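Local coordinates for phosphonopyruvate hydrolase (Variovorax sp., PDB 2HRW), which hydrolyses 3-phosphonopyruvate to pyruvate and phosphate with the help of a divalent metal ion such as cobalt, magnesium or manganese, at residues D181-H186 / G204-V209. Numbering follows the deposited sequence.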
loop_
_atom_site.group_PDB
_atom_site.type_symbol
_atom_site.label_atom_id
_atom_site.label_comp_id
_atom_site.label_asym_id
_atom_site.label_seq_id
_atom_site.Cartn_x
_atom_site.Cartn_y
_atom_site.Cartn_z
ATOM N N ASP A 181 -25.703 14.612 8.937
ATOM C CA ASP A 181 -25.419 15.951 9.439
ATOM C C ASP A 181 -25.588 17.044 8.378
ATOM O O ASP A 181 -25.825 18.209 8.711
ATOM C CB ASP A 181 -23.984 16.000 9.987
ATOM C CG ASP A 181 -23.748 15.020 11.136
ATOM O OD1 ASP A 181 -23.963 15.391 12.303
ATOM O OD2 ASP A 181 -23.339 13.872 10.881
ATOM N N ALA A 182 -25.446 16.682 7.105
ATOM C CA ALA A 182 -25.587 17.656 6.021
ATOM C C ALA A 182 -25.999 16.957 4.750
ATOM O O ALA A 182 -25.810 15.741 4.621
ATOM C CB ALA A 182 -24.282 18.415 5.808
ATOM N N ILE A 183 -26.572 17.704 3.811
ATOM C CA ILE A 183 -27.026 17.095 2.561
ATOM C C ILE A 183 -26.388 17.745 1.350
ATOM O O ILE A 183 -26.465 18.968 1.144
ATOM C CB ILE A 183 -28.592 17.169 2.360
ATOM C CG1 ILE A 183 -29.306 16.170 3.252
ATOM C CG2 ILE A 183 -28.961 16.774 0.942
ATOM C CD1 ILE A 183 -29.062 16.378 4.654
ATOM N N LEU A 184 -25.754 16.912 0.549
ATOM C CA LEU A 184 -25.127 17.366 -0.674
ATOM C C LEU A 184 -26.195 17.040 -1.705
ATOM O O LEU A 184 -26.664 15.901 -1.797
ATOM C CB LEU A 184 -23.874 16.541 -0.946
ATOM C CG LEU A 184 -22.930 16.766 -2.125
ATOM C CD1 LEU A 184 -23.640 17.407 -3.314
ATOM C CD2 LEU A 184 -21.804 17.630 -1.636
ATOM N N ILE A 185 -26.619 18.050 -2.447
ATOM C CA ILE A 185 -27.615 17.839 -3.479
ATOM C C ILE A 185 -26.933 18.277 -4.777
ATOM O O ILE A 185 -26.403 19.370 -4.879
ATOM C CB ILE A 185 -28.906 18.643 -3.172
ATOM C CG1 ILE A 185 -29.839 18.623 -4.378
ATOM C CG2 ILE A 185 -28.557 20.041 -2.770
ATOM C CD1 ILE A 185 -30.257 17.236 -4.822
ATOM N N HIS A 186 -26.929 17.399 -5.760
ATOM C CA HIS A 186 -26.253 17.695 -6.997
ATOM C C HIS A 186 -27.210 17.905 -8.161
ATOM O O HIS A 186 -28.303 17.355 -8.162
ATOM C CB HIS A 186 -25.288 16.539 -7.273
ATOM C CG HIS A 186 -24.187 16.878 -8.225
ATOM N ND1 HIS A 186 -23.649 18.145 -8.321
ATOM C CD2 HIS A 186 -23.503 16.108 -9.107
ATOM C CE1 HIS A 186 -22.685 18.142 -9.225
ATOM N NE2 HIS A 186 -22.575 16.919 -9.715
ATOM N N GLY A 204 -35.797 20.569 5.459
ATOM C CA GLY A 204 -34.997 19.920 6.482
ATOM C C GLY A 204 -34.233 20.873 7.373
ATOM O O GLY A 204 -33.937 22.008 6.989
ATOM N N LYS A 205 -33.900 20.400 8.568
ATOM C CA LYS A 205 -33.179 21.223 9.526
ATOM C C LYS A 205 -31.650 21.319 9.321
ATOM O O LYS A 205 -31.042 22.279 9.788
ATOM C CB LYS A 205 -33.496 20.756 10.964
ATOM N N VAL A 206 -31.024 20.361 8.630
ATOM C CA VAL A 206 -29.564 20.417 8.448
ATOM C C VAL A 206 -29.081 21.238 7.256
ATOM O O VAL A 206 -29.830 21.505 6.327
ATOM C CB VAL A 206 -28.945 19.006 8.335
ATOM C CG1 VAL A 206 -29.103 18.268 9.638
ATOM C CG2 VAL A 206 -29.589 18.251 7.189
ATOM N N PRO A 207 -27.811 21.664 7.291
ATOM C CA PRO A 207 -27.141 22.464 6.252
ATOM C C PRO A 207 -27.015 21.762 4.888
ATOM O O PRO A 207 -26.833 20.555 4.841
ATOM C CB PRO A 207 -25.761 22.712 6.854
ATOM C CG PRO A 207 -25.975 22.596 8.333
ATOM C CD PRO A 207 -26.932 21.465 8.460
ATOM N N LEU A 208 -27.092 22.515 3.790
ATOM C CA LEU A 208 -26.934 21.933 2.453
ATOM C C LEU A 208 -25.524 22.152 1.914
ATOM O O LEU A 208 -24.818 23.076 2.334
ATOM C CB LEU A 208 -27.930 22.514 1.447
ATOM C CG LEU A 208 -29.416 22.278 1.691
ATOM C CD1 LEU A 208 -30.235 22.832 0.517
ATOM C CD2 LEU A 208 -29.653 20.793 1.868
ATOM N N VAL A 209 -25.123 21.294 0.980
ATOM C CA VAL A 209 -23.791 21.347 0.373
ATOM C C VAL A 209 -23.915 21.464 -1.132
ATOM O O VAL A 209 -24.670 20.715 -1.754
ATOM C CB VAL A 209 -22.995 20.055 0.611
ATOM C CG1 VAL A 209 -21.517 20.290 0.291
ATOM C CG2 VAL A 209 -23.201 19.546 2.043
#
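Val209 and Ile183 dominate the contact between residues 181-186 and 204-209, where two neighbouring parallel strands join through their backbones. The amide of Ile183 reaches Pro207 O at 3.0 Å in a nearly straight bond, N-H...O angle 163°. Its carbonyl takes the next bond in the ladder, with Val209 N 2.7 Å from Ile183 O; this donor is tilted out of the carbonyl plane, and Leu208 CA approaches the same oxygen. A weak bond of 3.4 Å from Ile185 N to Val209 O closes the series, so Val209 is tied to strand 182-185 through both its N and its O.

On the face shared with Leu184, Val209 turns CG1 anti to its backbone N (chi1 -165°), and this methyl presses tightly on Leu184 CD2 at 3.3 Å, the two side chains crossing at a slant. The other methyl of Val209, CG2, lies 3.4 Å from Ile183 O and also meets Ala182 CB. Val209 also touches Ile153 of strand 151-156 and Ile231 and Ile233 of strand 229-234. The other face carries Ile183 and Leu208, with Leu208 CD2 3.8 Å from Ile183 CB. Before the pairing begins, Val206 lays CB and CG1 against Asp181 O, CB at 3.2 Å, while the Asp181 carboxylate is engaged elsewhere by Arg8 and Arg145.

Helix 193-201 connects strands 182-185 and 208-210, the sixth and seventh of the closed eight-stranded TIM barrel of the PEP mutase family, in a beta-alpha-beta unit; substrate-binding His186 follows directly at the C-terminal end of strand 182-185.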